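Local atomic coordinates of 14 kDa fatty acid-binding protein (Schistosoma mansoni, PDB entry 1VYF), a protein that binds fatty acids such as oleic and arachidonic acid inside a beta-barrel and may take part in their transport. Residues Leu12-Asn17 / Ile128-Arg133; Gly48-Met53 / Thr65-Glu70; Phe72-Ser77 / Gln96-Pro101. All coordinates share one frame; numbering follows the deposited sequence. Where two conformers were deposited one is given.

Interaction 1: Leu12-Asn17 / Ile128-Arg133. With OLA (oleic acid), chain B.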
loop_
_atom_site.group_PDB
_atom_site.type_symbol
_atom_site.label_atom_id
_atom_site.label_comp_id
_atom_site.label_asym_id
_atom_site.label_seq_id
_atom_site.Cartn_x
_atom_site.Cartn_y
_atom_site.Cartn_z
ATOM N N LEU A 12 -5.073 1.920 9.707
ATOM C CA LEU A 12 -5.858 0.750 9.322
ATOM C C LEU A 12 -6.964 0.512 10.316
ATOM O O LEU A 12 -6.658 0.384 11.505
ATOM C CB LEU A 12 -5.008 -0.530 9.296
ATOM C CG LEU A 12 -5.770 -1.769 8.784
ATOM C CD1 LEU A 12 -5.974 -1.690 7.268
ATOM C CD2 LEU A 12 -4.986 -2.990 9.141
ATOM N N SER A 13 -8.198 0.436 9.807
ATOM C CA SER A 13 -9.421 0.145 10.603
ATOM C C SER A 13 -10.025 -1.214 10.381
ATOM O O SER A 13 -10.538 -1.821 11.340
ATOM C CB SER A 13 -10.497 1.226 10.399
ATOM O OG SER A 13 -10.942 1.357 9.055
ATOM N N GLU A 14 -9.975 -1.713 9.139
ATOM C CA GLU A 14 -10.523 -3.022 8.799
ATOM C C GLU A 14 -9.783 -3.690 7.660
ATOM O O GLU A 14 -9.362 -3.018 6.704
ATOM C CB GLU A 14 -11.966 -2.949 8.322
ATOM C CG GLU A 14 -12.889 -1.995 9.007
ATOM C CD GLU A 14 -14.153 -1.884 8.199
ATOM O OE1 GLU A 14 -14.209 -1.058 7.256
ATOM O OE2 GLU A 14 -15.048 -2.709 8.458
ATOM N N SER A 15 -9.734 -5.014 7.720
ATOM C CA SER A 15 -9.085 -5.808 6.703
ATOM C C SER A 15 -9.979 -7.005 6.337
ATOM O O SER A 15 -10.439 -7.721 7.221
ATOM C CB SER A 15 -7.761 -6.303 7.236
ATOM O OG SER A 15 -7.029 -6.897 6.208
ATOM N N HIS A 16 -10.190 -7.227 5.056
ATOM C CA HIS A 16 -11.011 -8.320 4.540
ATOM C C HIS A 16 -10.267 -9.159 3.515
ATOM O O HIS A 16 -9.771 -8.652 2.508
ATOM C CB HIS A 16 -12.278 -7.729 3.874
ATOM C CG HIS A 16 -13.139 -8.739 3.166
ATOM N ND1 HIS A 16 -14.143 -9.442 3.802
ATOM C CD2 HIS A 16 -13.159 -9.149 1.874
ATOM C CE1 HIS A 16 -14.741 -10.238 2.933
ATOM N NE2 HIS A 16 -14.148 -10.098 1.762
ATOM N N ASN A 17 -10.174 -10.453 3.786
ATOM C CA ASN A 17 -9.534 -11.412 2.869
ATOM C C ASN A 17 -8.020 -11.272 2.647
ATOM O O ASN A 17 -7.507 -11.740 1.624
ATOM C CB ASN A 17 -10.276 -11.471 1.519
ATOM C CG ASN A 17 -10.146 -12.842 0.829
ATOM O OD1 ASN A 17 -10.182 -13.865 1.498
ATOM N ND2 ASN A 17 -9.983 -12.853 -0.488
ATOM N N ILE A 128 -9.473 -6.280 0.621
ATOM C CA ILE A 128 -9.789 -4.859 0.788
ATOM C C ILE A 128 -9.436 -4.438 2.211
ATOM O O ILE A 128 -9.842 -5.083 3.177
ATOM C CB ILE A 128 -11.311 -4.588 0.507
ATOM C CG1 ILE A 128 -11.687 -4.988 -0.911
ATOM C CG2 ILE A 128 -11.703 -3.110 0.805
ATOM C CD1 ILE A 128 -13.159 -4.869 -1.205
ATOM N N ARG A 129 -8.675 -3.357 2.336
ATOM C CA ARG A 129 -8.271 -2.803 3.613
ATOM C C ARG A 129 -8.644 -1.333 3.698
ATOM O O ARG A 129 -8.229 -0.522 2.876
ATOM C CB ARG A 129 -6.774 -2.970 3.799
ATOM C CG ARG A 129 -6.380 -4.421 3.968
ATOM C CD ARG A 129 -4.968 -4.714 3.545
ATOM N NE ARG A 129 -3.947 -4.117 4.401
ATOM C CZ ARG A 129 -3.662 -4.528 5.631
ATOM N NH1 ARG A 129 -2.692 -3.939 6.287
ATOM N NH2 ARG A 129 -4.310 -5.554 6.195
ATOM N N ASN A 130 -9.465 -1.009 4.692
ATOM C CA ASN A 130 -9.952 0.353 4.903
ATOM C C ASN A 130 -9.103 1.052 5.961
ATOM O O ASN A 130 -8.828 0.494 7.025
ATOM C CB ASN A 130 -11.422 0.337 5.374
ATOM C CG ASN A 130 -12.401 0.126 4.232
ATOM O OD1 ASN A 130 -12.112 0.438 3.057
ATOM N ND2 ASN A 130 -13.531 -0.487 4.548
ATOM N N TYR A 131 -8.705 2.280 5.667
ATOM C CA TYR A 131 -7.970 3.141 6.585
ATOM C C TYR A 131 -8.836 4.362 6.891
ATOM O O TYR A 131 -9.535 4.848 6.023
ATOM C CB TYR A 131 -6.677 3.645 5.924
ATOM C CG TYR A 131 -5.616 2.605 5.719
ATOM C CD1 TYR A 131 -5.761 1.615 4.720
ATOM C CD2 TYR A 131 -4.463 2.579 6.525
ATOM C CE1 TYR A 131 -4.761 0.669 4.495
ATOM C CE2 TYR A 131 -3.462 1.602 6.327
ATOM C CZ TYR A 131 -3.621 0.657 5.332
ATOM O OH TYR A 131 -2.615 -0.252 5.175
ATOM N N LYS A 132 -8.809 4.818 8.143
ATOM C CA LYS A 132 -9.460 6.048 8.572
ATOM C C LYS A 132 -8.441 7.143 8.667
ATOM O O LYS A 132 -7.301 6.940 9.108
ATOM C CB LYS A 132 -10.153 5.871 9.939
ATOM C CG LYS A 132 -11.114 4.696 9.964
ATOM C CD LYS A 132 -12.127 4.756 11.140
ATOM C CE LYS A 132 -11.504 4.383 12.468
ATOM N NZ LYS A 132 -11.924 5.320 13.582
ATOM N N ARG A 133 -8.854 8.335 8.279
ATOM C CA ARG A 133 -7.990 9.518 8.336
ATOM C C ARG A 133 -7.834 9.908 9.820
ATOM O O ARG A 133 -8.810 9.975 10.547
ATOM C CB ARG A 133 -8.646 10.655 7.533
ATOM C CG ARG A 133 -7.923 11.975 7.556
ATOM C CD ARG A 133 -8.771 13.113 6.991
ATOM N NE ARG A 133 -9.243 12.882 5.629
ATOM C CZ ARG A 133 -8.530 13.120 4.525
ATOM N NH1 ARG A 133 -7.273 13.541 4.609
ATOM N NH2 ARG A 133 -9.061 12.911 3.317
HETATM C C1 OLA B . -1.803 -1.928 2.412
HETATM O O1 OLA B . -1.338 -0.817 2.208
HETATM O O2 OLA B . -2.687 -2.002 3.396
HETATM C C2 OLA B . -1.515 -3.196 1.609
HETATM C C3 OLA B . -0.129 -3.385 0.970
HETATM C C4 OLA B . 0.488 -4.781 1.259
HETATM C C5 OLA B . 0.807 -5.664 0.044
HETATM C C6 OLA B . 0.898 -7.158 0.387
HETATM C C7 OLA B . 2.259 -7.633 0.878
HETATM C C8 OLA B . 2.426 -7.520 2.391
HETATM C C9 OLA B . 2.770 -8.845 3.031
HETATM C C10 OLA B . 2.855 -9.012 4.360
HETATM C C11 OLA B . 2.606 -7.909 5.369
HETATM C C12 OLA B . 3.653 -7.901 6.485
HETATM C C13 OLA B . 3.255 -7.024 7.680
HETATM C C14 OLA B . 3.305 -5.515 7.415
HETATM C C15 OLA B . 1.952 -4.925 6.999
HETATM C C16 OLA B . 2.114 -3.567 6.307
HETATM C C17 OLA B . 1.494 -3.531 4.905
HETATM C C18 OLA B . 0.056 -3.084 4.992
#
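The carbonyl oxygen of Asn-130 is gripped by two backbone N-H groups in succession: Ser-13 N at 2.9 Å from Asn-130 O, in the carbonyl plane, and Glu-14 N at 3.3 Å from Asn-130 O, tilted out of it. Two residues facing one make a classic beta bulge in strand 8-16, which shifts its register against strand 125-133 between Leu-12 and Glu-14. Asn-130 N returns a bond to Glu-14 O. On the outer face the Asn-130 and Glu-14 side chains run side by side, and Asn-130 ND2 gives a nearly straight bond (175°) to Glu-14 OE1 at 2.8 Å, meeting OE1 on the anti side, well out of the carboxylate plane, while OE1 stays in the amide plane. On the opposite face Leu-12 serves two flat groups at once. Its chi1 of -175° sets CG anti to the backbone N, and chi2 (74°) then puts CD1 over the centre of the Arg-129 guanidinium and over the Tyr-131 ring, 4.0 Å from the ring centroid, a CH-pi contact offset toward the rim. At their edges both groups meet oleate: Arg-129 NE donates to O2 of the ligand at 2.7 Å, almost linearly, and Tyr-131 OH gives a very short bond, its exact length doubtful, to the same O2. Arg-129 NH2 adds a weak bond to Ser-15 OG, and Phe-18 lies in cation-pi contact with the guanidinium. Arg-109 of strand 104-112 completes the Arg-Tyr-Arg carboxylate site characteristic of fatty acid-binding proteins, to which the last strand, paired here with the first, brings Arg-129 and Tyr-131.

Interaction 2: Gly48-Met53 / Thr65-Glu70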
loop_
_atom_site.group_PDB
_atom_site.type_symbol
_atom_site.label_atom_id
_atom_site.label_comp_id
_atom_site.label_asym_id
_atom_site.label_seq_id
_atom_site.Cartn_x
_atom_site.Cartn_y
_atom_site.Cartn_z
ATOM N N GLY A 48 6.834 18.221 -4.584
ATOM C CA GLY A 48 7.296 18.462 -5.938
ATOM C C GLY A 48 6.645 17.512 -6.914
ATOM O O GLY A 48 5.422 17.341 -6.897
ATOM N N ASP A 49 7.470 16.899 -7.756
ATOM C CA ASP A 49 7.038 15.833 -8.653
ATOM C C ASP A 49 6.919 14.501 -7.895
ATOM O O ASP A 49 6.637 13.470 -8.495
ATOM C CB ASP A 49 8.059 15.647 -9.786
ATOM C CG ASP A 49 8.153 16.842 -10.701
ATOM O OD1 ASP A 49 8.430 17.957 -10.205
ATOM O OD2 ASP A 49 7.985 16.751 -11.939
ATOM N N LYS A 50 7.152 14.524 -6.585
ATOM C CA LYS A 50 7.354 13.296 -5.813
ATOM C C LYS A 50 6.348 13.161 -4.690
ATOM O O LYS A 50 6.106 14.113 -3.967
ATOM C CB LYS A 50 8.760 13.294 -5.199
ATOM C CG LYS A 50 9.899 13.427 -6.233
ATOM C CD LYS A 50 11.003 12.381 -6.029
ATOM C CE LYS A 50 10.756 11.119 -6.888
ATOM N NZ LYS A 50 11.759 10.007 -6.679
ATOM N N MET A 51 5.790 11.959 -4.533
ATOM C CA MET A 51 5.003 11.594 -3.363
ATOM C C MET A 51 5.810 10.644 -2.488
ATOM O O MET A 51 6.538 9.796 -3.003
ATOM C CB MET A 51 3.740 10.872 -3.809
ATOM C CG MET A 51 2.848 10.430 -2.675
ATOM S SD MET A 51 1.226 9.867 -3.304
ATOM C CE MET A 51 0.214 11.103 -2.735
ATOM N N THR A 52 5.651 10.782 -1.178
ATOM C CA THR A 52 6.248 9.881 -0.202
ATOM C C THR A 52 5.191 9.257 0.701
ATOM O O THR A 52 4.379 9.955 1.300
ATOM C CB THR A 52 7.337 10.620 0.627
ATOM O OG1 THR A 52 8.419 10.991 -0.240
ATOM C CG2 THR A 52 7.996 9.671 1.627
ATOM N N MET A 53 5.217 7.926 0.785
ATOM C CA MET A 53 4.357 7.191 1.696
ATOM C C MET A 53 5.180 6.551 2.818
ATOM O O MET A 53 6.047 5.764 2.564
ATOM C CB MET A 53 3.622 6.108 0.901
ATOM C CG MET A 53 2.599 5.339 1.720
ATOM S SD MET A 53 1.711 4.097 0.675
ATOM C CE MET A 53 2.584 2.646 1.135
ATOM N N THR A 65 9.437 6.726 -1.922
ATOM C CA THR A 65 9.281 8.019 -2.588
ATOM C C THR A 65 9.268 7.730 -4.092
ATOM O O THR A 65 10.053 6.904 -4.575
ATOM C CB THR A 65 10.416 9.001 -2.189
ATOM O OG1 THR A 65 10.359 9.282 -0.770
ATOM C CG2 THR A 65 10.225 10.375 -2.831
ATOM N N PHE A 66 8.355 8.366 -4.828
ATOM C CA PHE A 66 8.176 8.055 -6.249
ATOM C C PHE A 66 7.605 9.215 -7.057
ATOM O O PHE A 66 6.900 10.081 -6.545
ATOM C CB PHE A 66 7.265 6.828 -6.421
ATOM C CG PHE A 66 5.966 6.913 -5.653
ATOM C CD1 PHE A 66 5.884 6.435 -4.354
ATOM C CD2 PHE A 66 4.848 7.500 -6.213
ATOM C CE1 PHE A 66 4.704 6.531 -3.633
ATOM C CE2 PHE A 66 3.649 7.584 -5.493
ATOM C CZ PHE A 66 3.589 7.095 -4.207
ATOM N N LYS A 67 7.955 9.205 -8.340
ATOM C CA LYS A 67 7.270 9.979 -9.366
ATOM C C LYS A 67 6.235 9.075 -10.024
ATOM O O LYS A 67 6.491 7.887 -10.223
ATOM C CB LYS A 67 8.296 10.398 -10.417
ATOM C CG LYS A 67 7.793 11.363 -11.446
ATOM C CD LYS A 67 8.991 12.044 -12.158
ATOM C CE LYS A 67 9.841 12.840 -11.160
ATOM N NZ LYS A 67 10.987 12.050 -10.604
ATOM N N PHE A 68 5.065 9.616 -10.341
ATOM C CA PHE A 68 4.023 8.831 -11.010
ATOM C C PHE A 68 4.490 8.392 -12.410
ATOM O O PHE A 68 5.056 9.200 -13.127
ATOM C CB PHE A 68 2.707 9.629 -11.092
ATOM C CG PHE A 68 2.116 9.984 -9.757
ATOM C CD1 PHE A 68 1.779 8.994 -8.841
ATOM C CD2 PHE A 68 1.889 11.306 -9.410
ATOM C CE1 PHE A 68 1.241 9.316 -7.626
ATOM C CE2 PHE A 68 1.358 11.630 -8.184
ATOM C CZ PHE A 68 1.033 10.629 -7.287
ATOM N N GLY A 69 4.307 7.112 -12.763
ATOM C CA GLY A 69 4.665 6.569 -14.069
ATOM C C GLY A 69 6.100 6.091 -14.180
ATOM O O GLY A 69 6.491 5.446 -15.187
ATOM N N GLU A 70 6.879 6.379 -13.139
ATOM C CA GLU A 70 8.309 6.114 -13.106
ATOM C C GLU A 70 8.638 4.855 -12.302
ATOM O O GLU A 70 8.495 4.841 -11.085
ATOM C CB GLU A 70 9.037 7.316 -12.508
ATOM C CG GLU A 70 10.528 7.066 -12.309
ATOM C CD GLU A 70 11.280 8.300 -11.865
ATOM O OE1 GLU A 70 11.648 8.346 -10.669
ATOM O OE2 GLU A 70 11.489 9.212 -12.715
HETATM O O HOH W 1 4.937 12.577 -10.063
#
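Met-51 lies beside Phe-66, the two side chains pointing the same way from a hydrogen-bonded antiparallel pair. Its CB touches Phe-66 CE2 at 3.7 Å, CG meets Phe-66 CZ at 3.7 Å, and SD lies obliquely to two rings, 4.8 Å from the Phe-66 centroid and 5.2 Å from that of Phe-68, in Met-aromatic contacts. The Phe-66 ring is folded back over its own strand pair, CG lying between the backbone N and carbonyl carbon (chi1 51°), and Met-51 O lies over one face, offset toward the rim. The backbones exchange Met-51 N to Phe-66 O and Phe-66 N to Met-51 O bonds. On the other face Thr-52 OG1 and Thr-65 OG1 share a hydrogen bond of 2.6 Å. Beyond this pair a water links the two backbones, donating to Asp-49 O and accepting from Phe-68 N at 3.0 Å. A type II turn runs from Lys-67 to Glu-70, with Lys-67 NZ and Glu-70 OE2 in a salt bridge. The contact belongs to the hairpin of strands 50-56 and 62-66: Met-51 and Phe-68 pack on Met-46 of strand 41-47 and on Met-3, while Phe-66 and Phe-68 reach Val-86 of strand 81-88.

Interaction 3: Phe72-Ser77 / Gln96-Pro101. With OLA (oleic acid), chain B.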
loop_
_atom_site.group_PDB
_atom_site.type_symbol
_atom_site.label_atom_id
_atom_site.label_comp_id
_atom_site.label_asym_id
_atom_site.label_seq_id
_atom_site.Cartn_x
_atom_site.Cartn_y
_atom_site.Cartn_z
ATOM N N PHE A 72 10.499 2.077 -10.212
ATOM C CA PHE A 72 11.488 2.173 -9.159
ATOM C C PHE A 72 11.641 0.854 -8.410
ATOM O O PHE A 72 10.763 -0.021 -8.443
ATOM C CB PHE A 72 11.151 3.321 -8.207
ATOM C CG PHE A 72 9.896 3.099 -7.355
ATOM C CD1 PHE A 72 8.643 3.529 -7.804
ATOM C CD2 PHE A 72 9.984 2.514 -6.100
ATOM C CE1 PHE A 72 7.496 3.351 -7.017
ATOM C CE2 PHE A 72 8.842 2.351 -5.301
ATOM C CZ PHE A 72 7.600 2.766 -5.774
ATOM N N ASP A 73 12.773 0.707 -7.742
ATOM C CA ASP A 73 13.061 -0.502 -6.996
ATOM C C ASP A 73 12.579 -0.333 -5.558
ATOM O O ASP A 73 12.742 0.725 -4.945
ATOM C CB ASP A 73 14.567 -0.832 -7.027
ATOM C CG ASP A 73 15.038 -1.311 -8.389
ATOM O OD1 ASP A 73 14.254 -1.920 -9.144
ATOM O OD2 ASP A 73 16.191 -1.116 -8.794
ATOM N N GLU A 74 11.994 -1.402 -5.034
ATOM C CA GLU A 74 11.324 -1.401 -3.739
ATOM C C GLU A 74 11.616 -2.730 -3.066
ATOM O O GLU A 74 11.699 -3.756 -3.730
ATOM C CB GLU A 74 9.795 -1.230 -3.918
ATOM C CG GLU A 74 9.050 -0.773 -2.664
ATOM C CD GLU A 74 7.551 -1.050 -2.692
ATOM O OE1 GLU A 74 6.952 -1.025 -3.810
ATOM O OE2 GLU A 74 6.980 -1.307 -1.580
ATOM N N LYS A 75 11.812 -2.696 -1.748
ATOM C CA LYS A 75 11.763 -3.893 -0.915
ATOM C C LYS A 75 10.485 -3.799 -0.059
ATOM O O LYS A 75 10.250 -2.784 0.620
ATOM C CB LYS A 75 13.000 -4.014 -0.019
ATOM C CG LYS A 75 13.154 -5.425 0.595
ATOM C CD LYS A 75 14.112 -5.471 1.803
ATOM C CE LYS A 75 15.344 -6.320 1.500
ATOM N NZ LYS A 75 16.115 -6.634 2.745
ATOM N N THR A 76 9.660 -4.841 -0.129
ATOM C CA THR A 76 8.371 -4.859 0.549
ATOM C C THR A 76 8.609 -5.123 2.027
ATOM O O THR A 76 9.708 -5.506 2.420
ATOM C CB THR A 76 7.431 -5.970 -0.028
ATOM O OG1 THR A 76 8.002 -7.273 0.173
ATOM C CG2 THR A 76 7.270 -5.839 -1.527
ATOM N N SER A 77 7.572 -4.940 2.838
ATOM C CA SER A 77 7.677 -5.170 4.281
ATOM C C SER A 77 8.075 -6.608 4.626
ATOM O O SER A 77 8.766 -6.864 5.601
ATOM C CB SER A 77 6.380 -4.764 5.016
ATOM O OG SER A 77 5.192 -5.165 4.352
ATOM N N GLN A 96 -0.739 1.121 -7.585
ATOM C CA GLN A 96 0.632 0.664 -7.466
ATOM C C GLN A 96 0.732 -0.773 -7.926
ATOM O O GLN A 96 -0.000 -1.655 -7.463
ATOM C CB GLN A 96 1.119 0.773 -6.020
ATOM C CG GLN A 96 2.538 0.281 -5.795
ATOM C CD GLN A 96 3.012 0.459 -4.412
ATOM O OE1 GLN A 96 2.226 0.758 -3.517
ATOM N NE2 GLN A 96 4.328 0.312 -4.213
ATOM N N THR A 97 1.664 -1.018 -8.844
ATOM C CA THR A 97 1.912 -2.344 -9.335
ATOM C C THR A 97 3.283 -2.763 -8.809
ATOM O O THR A 97 4.247 -2.015 -8.938
ATOM C CB THR A 97 1.804 -2.343 -10.897
ATOM O OG1 THR A 97 0.457 -1.997 -11.280
ATOM C CG2 THR A 97 1.965 -3.687 -11.444
ATOM N N GLN A 98 3.353 -3.916 -8.170
ATOM C CA GLN A 98 4.589 -4.464 -7.633
ATOM C C GLN A 98 4.859 -5.791 -8.318
ATOM O O GLN A 98 4.088 -6.729 -8.192
ATOM C CB GLN A 98 4.485 -4.696 -6.126
ATOM C CG GLN A 98 4.336 -3.427 -5.336
ATOM C CD GLN A 98 4.320 -3.653 -3.808
ATOM O OE1 GLN A 98 3.669 -4.557 -3.318
ATOM N NE2 GLN A 98 5.037 -2.809 -3.077
ATOM N N VAL A 99 5.970 -5.880 -9.032
ATOM C CA VAL A 99 6.292 -7.092 -9.777
ATOM C C VAL A 99 7.476 -7.785 -9.113
ATOM O O VAL A 99 8.593 -7.267 -9.153
ATOM C CB VAL A 99 6.577 -6.784 -11.270
ATOM C CG1 VAL A 99 6.888 -8.067 -12.042
ATOM C CG2 VAL A 99 5.403 -6.076 -11.910
ATOM N N ASP A 100 7.197 -8.909 -8.440
ATOM C CA ASP A 100 8.216 -9.903 -8.092
ATOM C C ASP A 100 8.271 -11.034 -9.167
ATOM O O ASP A 100 7.466 -11.055 -10.104
ATOM C CB ASP A 100 8.078 -10.381 -6.611
ATOM C CG ASP A 100 6.982 -11.427 -6.372
ATOM O OD1 ASP A 100 5.995 -11.144 -5.611
ATOM O OD2 ASP A 100 7.072 -12.597 -6.794
ATOM N N PRO A 101 9.274 -11.909 -9.107
ATOM C CA PRO A 101 9.443 -12.940 -10.149
ATOM C C PRO A 101 8.364 -14.017 -10.145
ATOM O O PRO A 101 8.100 -14.613 -11.199
ATOM C CB PRO A 101 10.806 -13.552 -9.807
ATOM C CG PRO A 101 11.476 -12.535 -8.989
ATOM C CD PRO A 101 10.372 -11.959 -8.123
HETATM C C1 OLA B . -1.803 -1.928 2.412
HETATM O O1 OLA B . -1.338 -0.817 2.208
HETATM O O2 OLA B . -2.687 -2.002 3.396
HETATM C C2 OLA B . -1.515 -3.196 1.609
HETATM C C3 OLA B . -0.129 -3.385 0.970
HETATM C C4 OLA B . 0.488 -4.781 1.259
HETATM C C5 OLA B . 0.807 -5.664 0.044
HETATM C C6 OLA B . 0.898 -7.158 0.387
HETATM C C7 OLA B . 2.259 -7.633 0.878
HETATM C C8 OLA B . 2.426 -7.520 2.391
HETATM C C9 OLA B . 2.770 -8.845 3.031
HETATM C C10 OLA B . 2.855 -9.012 4.360
HETATM C C11 OLA B . 2.606 -7.909 5.369
HETATM C C12 OLA B . 3.653 -7.901 6.485
HETATM C C13 OLA B . 3.255 -7.024 7.680
HETATM C C14 OLA B . 3.305 -5.515 7.415
HETATM C C15 OLA B . 1.952 -4.925 6.999
HETATM C C16 OLA B . 2.114 -3.567 6.307
HETATM C C17 OLA B . 1.494 -3.531 4.905
HETATM C C18 OLA B . 0.056 -3.084 4.992
HETATM O O HOH W 2 4.719 -0.252 -0.991
#
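Glu-74 and Gln-98 meet on the inner side of the fatty acid-binding protein beta-barrel, over the intervening strand 81-88, their own strands 72-75 and 93-99 set at 74°. Gln-98 NE2 donates to Glu-74 OE1 at 2.7 Å, with an N-H...O angle of 156°. It comes from the syn side, tilted out of the carboxylate plane, while OE1 stays close to the plane of the amide. Gln-96 approaches the same carboxylate tip to tip, its NE2 3.0 Å from Glu-74 OE1, but the angle is too poor for a hydrogen bond. A water joins them instead, donating to Glu-74 OE2 and accepting a longer bond from Gln-96 NE2. In Glu-74, chi1 (-161°) sets CG anti to the backbone N, and the chain beyond CG is extended, ending with the carboxylate at the two amides. Further out, Ser-84 OG of the intervening strand also bonds Glu-74 OE1, so OE1 has two hydrogen-bond partners, Gln-98 NE2 and Ser-84 OG. Gln-96 OE1 is held by Arg-109 NH1, and Arg-109 in turn bonds the oleate, which makes Gln-96 a second-shell residue of the carboxylate site. At the far end of segment 72-77 the ligand's hydrocarbon chain is met directly: Ser-77 OG lies 3.6 Å from C14 of the oleate.

All three contacts belong to one antiparallel barrel that holds the oleate. Interaction 1 lies across the chain's centre from the other two, its centre about 23 Å from that of interaction 2 and about 21 Å from that of interaction 3. Oleate spans the second gap, its carboxylate at Arg-129 and Tyr-131, its chain passing Ser-77 near C12 to C14 before bending back toward Arg-129. Arg-109 links Gln-96 to the ligand carboxylate. Interactions 2 and 3 touch directly, Phe-66 CB packing on Phe-72 CE1 at 3.5 Å, where consecutive strands 62-66 and 72-75 form the two outermost strands of the sheet. The side chain of Phe-66 remains about 11 Å from the ligand.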